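Long-range contact in phospholyase (Arthrobacter aurescens, PDB 5G4I), which acts as a pyridoxal-phosphate-dependent phospholyase, homologous to the class III transaminases: residues A[64-68]-A[325-329]. Residues are numbered along the deposited sequence; the frame is centred on the assembly and turned at random.
Sequences VPHVG and VLRYM
H66 presents the edge of its imidazole to the sulfur of M329: H66 NE2 lies 3.5 Å from M329 SD, a weak N-H...S hydrogen bond bent to 147°, with SD close to the ring plane. In M329 a chi1 of 75°, CG between backbone N and carbonyl carbon, and an extended chi2 bring SD to the histidine; the bend at chi3 sets only the methyl, M329 CE 4.2 Å from H66 NE2. V325 meets the same ring obliquely, V325 CG1 4.0 Å from H66 CD2, the side chains crossing at about a right angle. V67 follows H66 in a type I beta turn from P65 to G68, in the loop between strand 56-59 and helix 72-82 of this class III aminotransferase family member, a fold-type I PLP enzyme. The loop packs here on helix 316-331, with the H66 side chain about 13 Å from a bound PLP. V67 and Y328 run past each other in opposite directions, V67 CB 3.6 Å from Y328 CD1 of the phenol ring, which it meets obliquely. With chi1 -64°, V67 CG1 lies 3.7 Å from Y328 CD1 and 4.0 Å from V325 O. N285 grips the turn through V67 N and G68 O, while L334 of helix 334-355 packs on both V67 and M329.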
loop_
_atom_site.group_PDB
_atom_site.type_symbol
_atom_site.label_atom_id
_atom_site.label_comp_id
_atom_site.label_asym_id
_atom_site.label_seq_id
_atom_site.Cartn_x
_atom_site.Cartn_y
_atom_site.Cartn_z
ATOM N N VAL A 64 13.980 -1.320 8.815
ATOM C CA VAL A 64 12.597 -1.474 9.144
ATOM C C VAL A 64 12.374 -1.656 10.676
ATOM O O VAL A 64 11.483 -0.995 11.274
ATOM C CB VAL A 64 11.904 -2.571 8.255
ATOM C CG1 VAL A 64 10.545 -2.940 8.806
ATOM C CG2 VAL A 64 11.825 -2.097 6.815
ATOM N N PRO A 65 13.143 -2.539 11.392
ATOM C CA PRO A 65 13.042 -2.639 12.838
ATOM C C PRO A 65 13.829 -1.522 13.529
ATOM O O PRO A 65 14.819 -1.696 14.231
ATOM C CB PRO A 65 13.708 -4.026 13.125
ATOM C CG PRO A 65 14.648 -4.184 12.070
ATOM C CD PRO A 65 14.032 -3.582 10.833
ATOM N N HIS A 66 13.344 -0.277 13.256
ATOM C CA HIS A 66 13.952 0.970 13.757
ATOM C C HIS A 66 14.288 0.942 15.261
ATOM O O HIS A 66 15.389 1.421 15.654
ATOM C CB HIS A 66 12.919 2.135 13.528
ATOM C CG HIS A 66 13.476 3.526 13.704
ATOM N ND1 HIS A 66 14.482 4.025 12.911
ATOM C CD2 HIS A 66 13.120 4.517 14.563
ATOM C CE1 HIS A 66 14.699 5.289 13.273
ATOM N NE2 HIS A 66 13.915 5.589 14.272
ATOM N N VAL A 67 13.396 0.396 16.104
ATOM C CA VAL A 67 13.607 0.322 17.549
ATOM C C VAL A 67 13.985 -1.072 18.075
ATOM O O VAL A 67 13.793 -1.380 19.267
ATOM C CB VAL A 67 12.460 0.987 18.352
ATOM C CG1 VAL A 67 12.430 2.520 18.032
ATOM C CG2 VAL A 67 11.070 0.424 18.063
ATOM N N GLY A 68 14.416 -1.899 17.152
ATOM C CA GLY A 68 14.962 -3.209 17.461
ATOM C C GLY A 68 13.984 -4.381 17.214
ATOM O O GLY A 68 12.724 -4.227 17.282
ATOM N N VAL A 325 6.601 3.653 18.304
ATOM C CA VAL A 325 7.946 3.883 17.708
ATOM C C VAL A 325 8.493 5.259 18.108
ATOM O O VAL A 325 9.669 5.383 18.547
ATOM C CB VAL A 325 7.969 3.679 16.169
ATOM C CG1 VAL A 325 9.285 4.156 15.548
ATOM C CG2 VAL A 325 7.739 2.183 15.904
ATOM N N LEU A 326 7.654 6.324 17.933
ATOM C CA LEU A 326 8.109 7.647 18.295
ATOM C C LEU A 326 8.360 7.802 19.787
ATOM O O LEU A 326 9.381 8.384 20.200
ATOM C CB LEU A 326 7.094 8.716 17.838
ATOM C CG LEU A 326 6.974 9.066 16.344
ATOM C CD1 LEU A 326 5.777 10.028 16.081
ATOM C CD2 LEU A 326 8.281 9.599 15.795
ATOM N N ARG A 327 7.476 7.215 20.611
ATOM C CA ARG A 327 7.648 7.314 22.073
ATOM C C ARG A 327 8.981 6.636 22.500
ATOM O O ARG A 327 9.730 7.140 23.349
ATOM C CB ARG A 327 6.459 6.754 22.849
ATOM C CG ARG A 327 6.783 6.766 24.343
ATOM N N TYR A 328 9.265 5.423 21.974
ATOM C CA TYR A 328 10.465 4.715 22.317
ATOM C C TYR A 328 11.712 5.395 21.886
ATOM O O TYR A 328 12.694 5.589 22.669
ATOM C CB TYR A 328 10.433 3.233 21.807
ATOM C CG TYR A 328 11.523 2.375 22.336
ATOM C CD1 TYR A 328 12.795 2.299 21.715
ATOM C CD2 TYR A 328 11.275 1.559 23.466
ATOM C CE1 TYR A 328 13.793 1.517 22.267
ATOM C CE2 TYR A 328 12.297 0.785 24.002
ATOM C CZ TYR A 328 13.517 0.777 23.382
ATOM O OH TYR A 328 14.596 -0.027 23.881
ATOM N N MET A 329 11.713 5.913 20.635
ATOM C CA MET A 329 12.920 6.629 20.194
ATOM C C MET A 329 13.186 7.915 21.026
ATOM O O MET A 329 14.361 8.265 21.261
ATOM C CB MET A 329 12.978 6.864 18.584
ATOM C CG MET A 329 12.093 7.904 18.122
ATOM S SD MET A 329 12.524 8.152 16.288
ATOM C CE MET A 329 13.979 9.155 16.396
#